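Long-range contacts in p-47 protein (Clostridium botulinum, PDB 6EKT), which may belong to a progenitor toxin complex that protects botulinum neurotoxin during passage through the host gut, and is built like tubular lipid-binding proteins: residues S236-I242 and F430-A436; Y208-L212 and N226-L232; S243-F247 and L426-F430; V30-S34 and T410-N414. All coordinates share one frame; numbering follows the deposited sequence.

Contact 1. Residues S236-I242 and F430-A436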
loop_
_atom_site.group_PDB
_atom_site.type_symbol
_atom_site.label_atom_id
_atom_site.label_comp_id
_atom_site.label_asym_id
_atom_site.label_seq_id
_atom_site.Cartn_x
_atom_site.Cartn_y
_atom_site.Cartn_z
ATOM N N SER A 236 -3.939 2.069 -13.251
ATOM C CA SER A 236 -4.790 1.594 -12.169
ATOM C C SER A 236 -5.551 2.748 -11.540
ATOM O O SER A 236 -5.012 3.851 -11.360
ATOM C CB SER A 236 -3.954 0.926 -11.081
ATOM O OG SER A 236 -3.026 0.027 -11.639
ATOM N N GLU A 237 -6.796 2.472 -11.187
ATOM C CA GLU A 237 -7.648 3.430 -10.503
ATOM C C GLU A 237 -7.351 3.525 -9.004
ATOM O O GLU A 237 -7.357 4.612 -8.437
ATOM C CB GLU A 237 -9.112 3.058 -10.747
ATOM C CG GLU A 237 -9.541 3.428 -12.165
ATOM C CD GLU A 237 -10.918 2.941 -12.556
ATOM O OE1 GLU A 237 -11.555 2.186 -11.791
ATOM O OE2 GLU A 237 -11.360 3.329 -13.657
ATOM N N VAL A 238 -7.106 2.377 -8.372
ATOM C CA VAL A 238 -6.849 2.295 -6.926
ATOM C C VAL A 238 -5.645 1.361 -6.725
ATOM O O VAL A 238 -5.467 0.408 -7.473
ATOM C CB VAL A 238 -8.090 1.778 -6.132
ATOM C CG1 VAL A 238 -7.804 1.671 -4.636
ATOM C CG2 VAL A 238 -9.281 2.715 -6.303
ATOM N N GLY A 239 -4.810 1.654 -5.737
ATOM C CA GLY A 239 -3.684 0.791 -5.450
ATOM C C GLY A 239 -3.232 0.867 -4.018
ATOM O O GLY A 239 -3.567 1.802 -3.291
ATOM N N LEU A 240 -2.458 -0.129 -3.607
ATOM C CA LEU A 240 -1.770 -0.021 -2.346
ATOM C C LEU A 240 -0.440 -0.747 -2.417
ATOM O O LEU A 240 -0.276 -1.679 -3.206
ATOM C CB LEU A 240 -2.643 -0.491 -1.175
ATOM C CG LEU A 240 -3.073 -1.938 -0.952
ATOM C CD1 LEU A 240 -1.887 -2.784 -0.555
ATOM C CD2 LEU A 240 -4.080 -2.005 0.180
ATOM N N LEU A 241 0.488 -0.291 -1.594
ATOM C CA LEU A 241 1.820 -0.839 -1.533
ATOM C C LEU A 241 2.140 -1.181 -0.095
ATOM O O LEU A 241 2.051 -0.336 0.798
ATOM C CB LEU A 241 2.845 0.166 -2.089
ATOM C CG LEU A 241 4.303 -0.300 -2.181
ATOM C CD1 LEU A 241 4.432 -1.502 -3.118
ATOM C CD2 LEU A 241 5.195 0.865 -2.651
ATOM N N ILE A 242 2.521 -2.434 0.114
ATOM C CA ILE A 242 2.913 -2.940 1.433
ATOM C C ILE A 242 4.435 -3.106 1.476
ATOM O O ILE A 242 5.013 -3.656 0.540
ATOM C CB ILE A 242 2.209 -4.293 1.684
ATOM C CG1 ILE A 242 0.692 -4.083 1.727
ATOM C CG2 ILE A 242 2.649 -4.941 2.996
ATOM C CD1 ILE A 242 -0.101 -5.307 1.299
ATOM N N PHE A 430 5.061 -5.080 -2.032
ATOM C CA PHE A 430 3.985 -5.861 -2.623
ATOM C C PHE A 430 2.825 -4.937 -3.004
ATOM O O PHE A 430 2.278 -4.241 -2.144
ATOM C CB PHE A 430 3.555 -6.953 -1.625
ATOM C CG PHE A 430 2.635 -7.992 -2.194
ATOM C CD1 PHE A 430 3.107 -8.956 -3.102
ATOM C CD2 PHE A 430 1.297 -8.050 -1.793
ATOM C CE1 PHE A 430 2.250 -9.932 -3.610
ATOM C CE2 PHE A 430 0.437 -9.033 -2.295
ATOM C CZ PHE A 430 0.916 -9.976 -3.199
ATOM N N CYS A 431 2.442 -4.951 -4.282
ATOM C CA CYS A 431 1.493 -3.953 -4.798
ATOM C C CYS A 431 0.241 -4.613 -5.339
ATOM O O CYS A 431 0.319 -5.479 -6.213
ATOM C CB CYS A 431 2.151 -3.076 -5.855
ATOM S SG CYS A 431 1.064 -1.791 -6.515
ATOM N N ILE A 432 -0.892 -4.217 -4.780
ATOM C CA ILE A 432 -2.212 -4.690 -5.201
ATOM C C ILE A 432 -2.903 -3.494 -5.871
ATOM O O ILE A 432 -2.962 -2.426 -5.282
ATOM C CB ILE A 432 -3.038 -5.192 -3.991
ATOM C CG1 ILE A 432 -2.356 -6.419 -3.342
ATOM C CG2 ILE A 432 -4.475 -5.516 -4.404
ATOM C CD1 ILE A 432 -2.859 -6.760 -1.942
ATOM N N GLN A 433 -3.402 -3.679 -7.091
ATOM C CA GLN A 433 -4.096 -2.597 -7.815
ATOM C C GLN A 433 -5.470 -3.094 -8.224
ATOM O O GLN A 433 -5.656 -4.309 -8.468
ATOM C CB GLN A 433 -3.306 -2.151 -9.046
ATOM C CG GLN A 433 -1.946 -1.521 -8.762
ATOM C CD GLN A 433 -0.975 -1.656 -9.930
ATOM O OE1 GLN A 433 -1.091 -2.577 -10.740
ATOM N NE2 GLN A 433 -0.016 -0.738 -10.027
ATOM N N GLY A 434 -6.426 -2.169 -8.274
ATOM C CA GLY A 434 -7.810 -2.490 -8.633
ATOM C C GLY A 434 -8.600 -1.388 -9.336
ATOM O O GLY A 434 -8.115 -0.258 -9.530
ATOM N N ASN A 435 -9.815 -1.747 -9.745
ATOM C CA ASN A 435 -10.775 -0.788 -10.276
ATOM C C ASN A 435 -11.589 -0.194 -9.154
ATOM O O ASN A 435 -11.915 -0.877 -8.182
ATOM C CB ASN A 435 -11.701 -1.445 -11.310
ATOM C CG ASN A 435 -10.998 -1.718 -12.629
ATOM O OD1 ASN A 435 -10.058 -1.005 -13.009
ATOM N ND2 ASN A 435 -11.458 -2.746 -13.349
ATOM N N ALA A 436 -11.878 1.092 -9.297
ATOM C CA ALA A 436 -12.790 1.810 -8.427
ATOM C C ALA A 436 -14.224 1.631 -8.931
ATOM O O ALA A 436 -15.162 1.720 -8.153
ATOM C CB ALA A 436 -12.427 3.274 -8.396
#
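Leu240 and Ile432 face each other in two antiparallel strands and exchange backbone hydrogen bonds, Leu240 N to Ile432 O at 2.9 Å and Ile432 N to Leu240 O at 3.0 Å. Val238 with Gly434 and Ile242 with Phe430 are hydrogen-bonded pairs of the same kind, so the ladder has three such pairs; the strand axes run at 171°. Between them lie the non-hydrogen-bonded pairs. Gly239 and Gln433 bring their CA atoms to 4.2 Å, and the bare CA of glycine sits 3.3 Å from Ile432 O in a CA-H...O contact.

The apolar side chains sort by face. On one, the methyls Leu240 CD1 and Ile432 CD1 meet at 4.3 Å, and Ile242 CD1 comes to the edge of the Phe430 ring, near its plane. On the other, Leu241 CD1 rests 3.9 Å from Cys431 CB, a compact residue in a close pair.

Polar contacts gather at the Ser236 and Ala436 end of the ladder. Glu237, with its chain extended beyond CG, reaches along to Ala436, whose N gives OE1 a hydrogen bond of 2.7 Å on the anti lone pair. Ser236 OG lies 3.2 Å from Gln433 CD, yet both polar ends look elsewhere: the serine bonds to Gly233 O, and Gln433 NE2 to Ile231 O.

Strand 29-34 continues the sheet beyond 238-242 and strand 421-426 beyond 430-434, while helix 403-409 covers the face of Val238, Leu240 and Ile432 through Phe403, Leu406 and Ile407.

Contact 2. Residues Y208-L212 and N226-L232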
loop_
_atom_site.group_PDB
_atom_site.type_symbol
_atom_site.label_atom_id
_atom_site.label_comp_id
_atom_site.label_asym_id
_atom_site.label_seq_id
_atom_site.Cartn_x
_atom_site.Cartn_y
_atom_site.Cartn_z
ATOM N N TYR A 208 -2.637 11.736 -8.751
ATOM C CA TYR A 208 -2.841 10.715 -7.708
ATOM C C TYR A 208 -2.961 11.312 -6.303
ATOM O O TYR A 208 -2.178 12.197 -5.921
ATOM C CB TYR A 208 -1.706 9.659 -7.732
ATOM C CG TYR A 208 -1.381 9.008 -9.080
ATOM C CD1 TYR A 208 -2.376 8.772 -10.044
ATOM C CD2 TYR A 208 -0.075 8.581 -9.372
ATOM C CE1 TYR A 208 -2.077 8.161 -11.263
ATOM C CE2 TYR A 208 0.235 7.970 -10.590
ATOM C CZ TYR A 208 -0.778 7.774 -11.535
ATOM O OH TYR A 208 -0.511 7.165 -12.739
ATOM N N LEU A 209 -3.961 10.847 -5.557
ATOM C CA LEU A 209 -4.085 11.153 -4.128
ATOM C C LEU A 209 -3.521 9.960 -3.386
ATOM O O LEU A 209 -3.890 8.795 -3.687
ATOM C CB LEU A 209 -5.550 11.365 -3.700
ATOM C CG LEU A 209 -6.249 12.704 -4.049
ATOM C CD1 LEU A 209 -6.614 12.734 -5.515
ATOM C CD2 LEU A 209 -7.521 12.889 -3.227
ATOM N N PHE A 210 -2.628 10.227 -2.435
ATOM C CA PHE A 210 -1.986 9.169 -1.652
ATOM C C PHE A 210 -2.183 9.379 -0.171
ATOM O O PHE A 210 -2.209 10.519 0.293
ATOM C CB PHE A 210 -0.480 9.103 -1.954
ATOM C CG PHE A 210 -0.144 8.424 -3.249
ATOM C CD1 PHE A 210 -0.296 7.041 -3.386
ATOM C CD2 PHE A 210 0.371 9.153 -4.326
ATOM C CE1 PHE A 210 0.022 6.401 -4.587
ATOM C CE2 PHE A 210 0.707 8.528 -5.528
ATOM C CZ PHE A 210 0.530 7.148 -5.664
ATOM N N ILE A 211 -2.315 8.277 0.566
ATOM C CA ILE A 211 -2.229 8.295 2.036
ATOM C C ILE A 211 -1.035 7.416 2.385
ATOM O O ILE A 211 -0.971 6.254 1.968
ATOM C CB ILE A 211 -3.538 7.780 2.717
ATOM C CG1 ILE A 211 -4.688 8.769 2.484
ATOM C CG2 ILE A 211 -3.336 7.538 4.219
ATOM C CD1 ILE A 211 -6.090 8.201 2.743
ATOM N N LEU A 212 -0.094 7.987 3.132
ATOM C CA LEU A 212 1.100 7.287 3.603
ATOM C C LEU A 212 0.867 6.905 5.053
ATOM O O LEU A 212 0.442 7.754 5.832
ATOM C CB LEU A 212 2.317 8.223 3.495
ATOM C CG LEU A 212 2.966 8.505 2.135
ATOM C CD1 LEU A 212 2.018 8.783 0.993
ATOM C CD2 LEU A 212 3.997 9.622 2.239
ATOM N N ASN A 226 7.779 11.452 0.280
ATOM C CA ASN A 226 8.115 10.794 -0.990
ATOM C C ASN A 226 7.170 9.612 -1.225
ATOM O O ASN A 226 6.861 8.861 -0.290
ATOM C CB ASN A 226 9.576 10.337 -0.999
ATOM C CG ASN A 226 10.571 11.495 -1.018
ATOM O OD1 ASN A 226 11.656 11.410 -0.409
ATOM N ND2 ASN A 226 10.227 12.564 -1.695
ATOM N N VAL A 227 6.669 9.501 -2.461
ATOM C CA VAL A 227 5.764 8.422 -2.826
ATOM C C VAL A 227 6.098 7.857 -4.213
ATOM O O VAL A 227 6.560 8.582 -5.106
ATOM C CB VAL A 227 4.275 8.869 -2.670
ATOM C CG1 VAL A 227 3.925 10.038 -3.582
ATOM C CG2 VAL A 227 3.310 7.696 -2.850
ATOM N N ASP A 228 5.885 6.553 -4.375
ATOM C CA ASP A 228 6.173 5.879 -5.621
ATOM C C ASP A 228 4.928 5.944 -6.493
ATOM O O ASP A 228 3.936 5.274 -6.200
ATOM C CB ASP A 228 6.586 4.416 -5.346
ATOM C CG ASP A 228 7.183 3.731 -6.571
ATOM O OD1 ASP A 228 6.889 4.152 -7.718
ATOM O OD2 ASP A 228 7.973 2.780 -6.384
ATOM N N GLY A 229 4.970 6.779 -7.536
ATOM C CA GLY A 229 3.861 6.881 -8.510
ATOM C C GLY A 229 3.482 5.579 -9.215
ATOM O O GLY A 229 2.348 5.436 -9.684
ATOM N N ASN A 230 4.419 4.632 -9.278
ATOM C CA ASN A 230 4.161 3.315 -9.895
ATOM C C ASN A 230 3.131 2.474 -9.139
ATOM O O ASN A 230 2.649 1.466 -9.663
ATOM C CB ASN A 230 5.474 2.534 -10.160
ATOM C CG ASN A 230 6.310 3.172 -11.278
ATOM O OD1 ASN A 230 5.767 3.606 -12.290
ATOM N ND2 ASN A 230 7.635 3.255 -11.082
ATOM N N ILE A 231 2.765 2.906 -7.929
ATOM C CA ILE A 231 1.643 2.298 -7.194
ATOM C C ILE A 231 0.379 2.345 -8.042
ATOM O O ILE A 231 -0.407 1.390 -8.057
ATOM C CB ILE A 231 1.415 2.950 -5.816
ATOM C CG1 ILE A 231 2.622 2.690 -4.917
ATOM C CG2 ILE A 231 0.122 2.444 -5.166
ATOM C CD1 ILE A 231 2.621 3.468 -3.622
ATOM N N LEU A 232 0.200 3.440 -8.776
ATOM C CA LEU A 232 -0.928 3.532 -9.695
ATOM C C LEU A 232 -0.499 3.328 -11.148
ATOM O O LEU A 232 -1.130 3.861 -12.077
ATOM C CB LEU A 232 -1.752 4.819 -9.462
ATOM C CG LEU A 232 -2.443 4.859 -8.082
ATOM C CD1 LEU A 232 -3.090 6.189 -7.750
ATOM C CD2 LEU A 232 -3.504 3.778 -7.973
HETATM O O HOH W 1 1.915 5.699 -12.560
HETATM O O HOH W 2 -3.379 5.493 -12.844
#
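Phe210 and Val227 meet because their first torsions turn them to one another: Phe210 CG stands anti to its carbonyl carbon (chi1 -78°), and chi1 of 62° in Val227 leaves CG2 anti to the backbone N, pointing at the ring. That methyl sits over the centre of the Phe210 face, 3.5 Å from the centroid and only 10° off the normal, a well-centred CH-pi contact. The beta-branched valine adds CG1 beside Phe210 CD2 at 3.7 Å, while Ile231 CB comes to the ring's edge near its plane. Leu212 extends the apolar patch, its CD1 reaching toward Val227 CG2.

The segment 226-232 is a loop folded over strand 208-214 of the sheet that also holds strand 29-34, whose Val30 packs against Phe210, Val227 and Ile231. The loop bends through an Asx turn: Asp228 OD1 accepts from Asn230 N at 3.0 Å, leading into the short 3-10 turn 229-231. The other carboxylate oxygen, OD2, takes a bond from Asn23 N.

Tyr208 makes a similar CH-pi contact with Leu232, the two side chains running antiparallel alongside each other. Leu232 CB lies over the ring centre, 3.7 Å from the centroid, and Leu232 CD1 approaches Tyr208 CD1 at 3.5 Å. A tyrosine suits this partly exposed place, since its flat ring packs on leucine while the hydroxyl turns to water. One water lies 2.8 Å from Tyr208 OH and donates to Gly229 O; another, held weakly by Tyr208 OH, donates to Leu232 O at 2.9 Å.

Contact 3. Residues S243-F247 and L426-F430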
loop_
_atom_site.group_PDB
_atom_site.type_symbol
_atom_site.label_atom_id
_atom_site.label_comp_id
_atom_site.label_asym_id
_atom_site.label_seq_id
_atom_site.Cartn_x
_atom_site.Cartn_y
_atom_site.Cartn_z
ATOM N N SER A 243 5.067 -2.698 2.581
ATOM C CA SER A 243 6.521 -2.797 2.729
ATOM C C SER A 243 6.990 -4.268 2.640
ATOM O O SER A 243 6.222 -5.208 2.909
ATOM C CB SER A 243 6.995 -2.212 4.065
ATOM O OG SER A 243 6.623 -3.064 5.157
ATOM N N GLU A 244 8.232 -4.442 2.202
ATOM C CA GLU A 244 8.846 -5.776 2.183
ATOM C C GLU A 244 8.668 -6.499 3.522
ATOM O O GLU A 244 8.309 -7.687 3.545
ATOM C CB GLU A 244 10.331 -5.671 1.850
ATOM C CG GLU A 244 11.029 -7.033 1.874
ATOM C CD GLU A 244 12.531 -6.886 1.750
ATOM O OE1 GLU A 244 13.192 -6.677 2.770
ATOM O OE2 GLU A 244 13.040 -6.988 0.629
ATOM N N LYS A 245 8.932 -5.796 4.625
ATOM C CA LYS A 245 8.891 -6.397 5.962
ATOM C C LYS A 245 7.479 -6.851 6.346
ATOM O O LYS A 245 7.288 -7.978 6.843
ATOM C CB LYS A 245 9.506 -5.440 7.000
ATOM C CG LYS A 245 9.400 -5.862 8.455
ATOM C CD LYS A 245 10.374 -5.022 9.255
ATOM C CE LYS A 245 9.890 -4.767 10.662
ATOM N NZ LYS A 245 10.979 -4.019 11.357
ATOM N N LEU A 246 6.485 -5.994 6.106
ATOM C CA LEU A 246 5.086 -6.399 6.361
ATOM C C LEU A 246 4.633 -7.573 5.495
ATOM O O LEU A 246 3.875 -8.416 5.952
ATOM C CB LEU A 246 4.138 -5.198 6.198
ATOM C CG LEU A 246 4.147 -4.185 7.347
ATOM C CD1 LEU A 246 3.167 -3.046 7.008
ATOM C CD2 LEU A 246 3.768 -4.833 8.666
ATOM N N PHE A 247 5.096 -7.617 4.245
ATOM C CA PHE A 247 4.798 -8.718 3.316
ATOM C C PHE A 247 5.363 -10.047 3.875
ATOM O O PHE A 247 4.659 -11.060 3.932
ATOM C CB PHE A 247 5.379 -8.404 1.928
ATOM C CG PHE A 247 5.253 -9.526 0.933
ATOM C CD1 PHE A 247 4.001 -9.928 0.452
ATOM C CD2 PHE A 247 6.397 -10.205 0.494
ATOM C CE1 PHE A 247 3.890 -10.976 -0.458
ATOM C CE2 PHE A 247 6.294 -11.252 -0.431
ATOM C CZ PHE A 247 5.048 -11.633 -0.907
ATOM N N LEU A 426 4.874 -8.346 -7.044
ATOM C CA LEU A 426 5.950 -8.276 -6.074
ATOM C C LEU A 426 7.181 -7.634 -6.686
ATOM O O LEU A 426 7.720 -8.150 -7.641
ATOM C CB LEU A 426 6.287 -9.673 -5.514
ATOM C CG LEU A 426 7.390 -9.733 -4.455
ATOM C CD1 LEU A 426 6.971 -8.961 -3.208
ATOM C CD2 LEU A 426 7.738 -11.205 -4.143
ATOM N N ASN A 427 7.619 -6.505 -6.129
ATOM C CA ASN A 427 8.855 -5.870 -6.559
ATOM C C ASN A 427 9.450 -5.121 -5.374
ATOM O O ASN A 427 9.335 -3.891 -5.281
ATOM C CB ASN A 427 8.618 -4.931 -7.749
ATOM C CG ASN A 427 9.907 -4.490 -8.400
ATOM O OD1 ASN A 427 10.977 -4.982 -8.063
ATOM N ND2 ASN A 427 9.813 -3.561 -9.356
ATOM N N VAL A 428 10.079 -5.883 -4.476
ATOM C CA VAL A 428 10.561 -5.411 -3.157
ATOM C C VAL A 428 9.366 -5.199 -2.220
ATOM O O VAL A 428 9.160 -5.995 -1.284
ATOM C CB VAL A 428 11.527 -4.188 -3.200
ATOM C CG1 VAL A 428 12.132 -3.966 -1.816
ATOM C CG2 VAL A 428 12.632 -4.404 -4.218
ATOM N N GLY A 429 8.568 -4.162 -2.492
ATOM C CA GLY A 429 7.236 -4.054 -1.895
ATOM C C GLY A 429 6.217 -4.904 -2.644
ATOM O O GLY A 429 6.465 -5.370 -3.758
ATOM N N PHE A 430 5.061 -5.080 -2.032
ATOM C CA PHE A 430 3.985 -5.861 -2.623
ATOM C C PHE A 430 2.825 -4.937 -3.004
ATOM O O PHE A 430 2.278 -4.241 -2.144
ATOM C CB PHE A 430 3.555 -6.953 -1.625
ATOM C CG PHE A 430 2.635 -7.992 -2.194
ATOM C CD1 PHE A 430 3.107 -8.956 -3.102
ATOM C CD2 PHE A 430 1.297 -8.050 -1.793
ATOM C CE1 PHE A 430 2.250 -9.932 -3.610
ATOM C CE2 PHE A 430 0.437 -9.033 -2.295
ATOM C CZ PHE A 430 0.916 -9.976 -3.199
#
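Phe247, in the first turn of helix 244-252, stacks on Phe430, which follows the tight turn between strands 421-426 and 430-434. The pair is an offset stack: the planes are 19° apart and the centroids 4.6 Å, with Phe247 CE1 over the Phe430 face, offset toward its rim and 3.4 Å from Phe430 CD1. Phe247 CG is anti to its backbone N (chi1 174°), which carries the ring from the helix toward the hairpin. Leu426, from the other side of the turn, lays CD1 over a face of the Phe247 ring, 3.7 Å from Phe247 CE2; a leucine methyl lies well on a flat aromatic face.

Nearly one turn earlier, at the start of the helix, Glu244 sets its aliphatic part against the turn, with CB 3.4 Å from Val428 O. Its carboxylate is engaged elsewhere, OE1 accepting from Gly279 N.

Val428 is the middle residue of a classic gamma turn, with a positive phi and a weak hydrogen bond from Gly429 N to Asn427 O; Asn427 N also donates to Gly429 O. Around these groups lies a second shell: Phe355 of strand 352-368 touches both Phe247 and Leu426, and Met251 reaches Phe430. The helix itself starts at Ser243, a small hydroxyl residue suited to the N-cap: Ser243 OG accepts from Leu246 N at 3.1 Å, nearly straight at 166°.

Contact 4. Residues V30-S34 and T410-N414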
loop_
_atom_site.group_PDB
_atom_site.type_symbol
_atom_site.label_atom_id
_atom_site.label_comp_id
_atom_site.label_asym_id
_atom_site.label_seq_id
_atom_site.Cartn_x
_atom_site.Cartn_y
_atom_site.Cartn_z
ATOM N N VAL A 30 1.148 2.230 1.823
ATOM C CA VAL A 30 0.814 3.453 1.066
ATOM C C VAL A 30 -0.428 3.131 0.251
ATOM O O VAL A 30 -0.486 2.060 -0.384
ATOM C CB VAL A 30 1.987 3.900 0.156
ATOM C CG1 VAL A 30 1.600 5.133 -0.654
ATOM C CG2 VAL A 30 3.206 4.223 0.987
ATOM N N TYR A 31 -1.417 4.036 0.284
ATOM C CA TYR A 31 -2.678 3.853 -0.427
ATOM C C TYR A 31 -2.847 4.946 -1.459
ATOM O O TYR A 31 -2.585 6.105 -1.160
ATOM C CB TYR A 31 -3.845 3.940 0.557
ATOM C CG TYR A 31 -3.732 2.992 1.740
ATOM C CD1 TYR A 31 -2.992 3.341 2.873
ATOM C CD2 TYR A 31 -4.406 1.754 1.738
ATOM C CE1 TYR A 31 -2.898 2.488 3.967
ATOM C CE2 TYR A 31 -4.320 0.875 2.836
ATOM C CZ TYR A 31 -3.578 1.257 3.941
ATOM O OH TYR A 31 -3.469 0.422 5.012
ATOM N N GLY A 32 -3.282 4.588 -2.666
ATOM C CA GLY A 32 -3.502 5.606 -3.718
ATOM C C GLY A 32 -4.805 5.502 -4.496
ATOM O O GLY A 32 -5.335 4.398 -4.703
ATOM N N CYS A 33 -5.316 6.658 -4.929
ATOM C CA CYS A 33 -6.496 6.726 -5.800
ATOM C C CYS A 33 -6.311 7.803 -6.852
ATOM O O CYS A 33 -5.768 8.881 -6.572
ATOM C CB CYS A 33 -7.782 6.990 -5.008
ATOM S SG CYS A 33 -9.317 6.915 -5.979
ATOM N N SER A 34 -6.751 7.477 -8.064
ATOM C CA SER A 34 -6.736 8.376 -9.215
ATOM C C SER A 34 -7.670 9.566 -8.967
ATOM O O SER A 34 -8.773 9.393 -8.423
ATOM C CB SER A 34 -7.174 7.572 -10.452
ATOM O OG SER A 34 -7.493 8.410 -11.550
ATOM N N THR A 410 -8.601 -0.850 5.227
ATOM C CA THR A 410 -8.109 0.299 5.975
ATOM C C THR A 410 -8.559 1.617 5.348
ATOM O O THR A 410 -9.156 2.436 6.030
ATOM C CB THR A 410 -6.570 0.225 6.152
ATOM O OG1 THR A 410 -6.252 -0.970 6.874
ATOM C CG2 THR A 410 -6.020 1.446 6.928
ATOM N N ILE A 411 -8.290 1.800 4.061
ATOM C CA ILE A 411 -8.669 3.023 3.360
ATOM C C ILE A 411 -9.742 2.680 2.359
ATOM O O ILE A 411 -9.529 1.856 1.475
ATOM C CB ILE A 411 -7.458 3.696 2.651
ATOM C CG1 ILE A 411 -6.374 4.086 3.676
ATOM C CG2 ILE A 411 -7.877 4.886 1.755
ATOM C CD1 ILE A 411 -6.809 5.013 4.803
ATOM N N LYS A 412 -10.894 3.314 2.523
ATOM C CA LYS A 412 -11.929 3.272 1.512
ATOM C C LYS A 412 -12.060 4.657 0.897
ATOM O O LYS A 412 -12.514 5.598 1.552
ATOM C CB LYS A 412 -13.252 2.807 2.119
ATOM C CG LYS A 412 -13.208 1.360 2.614
ATOM C CD LYS A 412 -14.597 0.773 2.852
ATOM C CE LYS A 412 -15.302 1.341 4.083
ATOM N NZ LYS A 412 -14.494 1.109 5.313
ATOM N N TRP A 413 -11.642 4.767 -0.358
ATOM C CA TRP A 413 -11.706 6.029 -1.092
ATOM C C TRP A 413 -13.155 6.381 -1.393
ATOM O O TRP A 413 -13.884 5.568 -1.963
ATOM C CB TRP A 413 -10.873 5.930 -2.355
ATOM C CG TRP A 413 -9.386 5.804 -2.059
ATOM C CD1 TRP A 413 -8.639 4.656 -2.051
ATOM C CD2 TRP A 413 -8.501 6.862 -1.705
ATOM N NE1 TRP A 413 -7.328 4.941 -1.735
ATOM C CE2 TRP A 413 -7.209 6.291 -1.535
ATOM C CE3 TRP A 413 -8.658 8.251 -1.559
ATOM C CZ2 TRP A 413 -6.083 7.054 -1.189
ATOM C CZ3 TRP A 413 -7.531 9.024 -1.218
ATOM C CH2 TRP A 413 -6.261 8.420 -1.038
ATOM N N ASN A 414 -13.561 7.584 -0.967
ATOM C CA ASN A 414 -14.977 8.038 -0.906
ATOM C C ASN A 414 -15.884 7.097 -0.099
ATOM O O ASN A 414 -17.081 6.985 -0.360
ATOM C CB ASN A 414 -15.561 8.375 -2.303
ATOM C CG ASN A 414 -16.944 9.066 -2.235
ATOM O OD1 ASN A 414 -17.166 10.003 -1.458
ATOM N ND2 ASN A 414 -17.876 8.593 -3.055
#
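Ile411 pushes one of its branches into the flat face of Tyr31. Its CG1 stands over the centre of the tyrosine ring, 3.5 Å from the centroid, in a CH-pi contact. The two branches serve two rings: with chi1 at -61° CG1 is anti to the carbonyl carbon and meets Tyr31, whereas CG2, anti to the backbone N, lies over the Trp413 indole, offset toward its rim, two residues on in its own strand. A beta-branched residue is well shaped for this fork.

The other face of that indole receives Cys33. Its CB settles over the middle of the ring system, 3.4 Å from Trp413 CD2, and SG follows obliquely at 4.5 Å from the centroid of the five-membered ring, a sulfur-aromatic contact. Trp413 is thus a broad blade wedged between Cys33 and Ile411. Its edge abuts the backbone of 30-34, with Tyr31 O near the indole plane, 3.6 Å from Trp413 CZ2. At the far end, Tyr31 OH reaches past Ile411 to Thr410, 3.3 Å from its CB, the two side chains crossing at about a right angle.

Ile211 of strand 208-214 abuts both Ile411 and Trp413, and Val38 of helix 35-49 abuts Cys33. Strands 30-34 and 411-413 run within 7° of one another, their axes 8.5 Å apart at closest approach, yet belong to separate sheets, and the contact between them is made chiefly by side chains: two sheets packed face to face, these two strands nearly parallel, in the middle of an elongated TULIP-like protein.

Overall arrangement
Contacts 1, 2 and 4 all reach one six-stranded sheet. Contacts 1, 3 and 4 are buried, contact 2 only partly. Contact 1 lies within the sheet and is chiefly a backbone ladder; contact 4 reaches from its strand 29-34 to a second sheet by aromatic and aliphatic side chains; contact 2 folds a loop over it and adds waters. Strand 29-34 pairs with strands of both contact 1 and contact 2, and Leu232 CD2 of contact 2 packs on Gly239 of contact 1. Contact 3 shares Phe430 with contact 1 and continues 238-242 into a helix, with stacked rings in place of paired backbones. It stays about 6 Å from contact 4 at the nearest atoms.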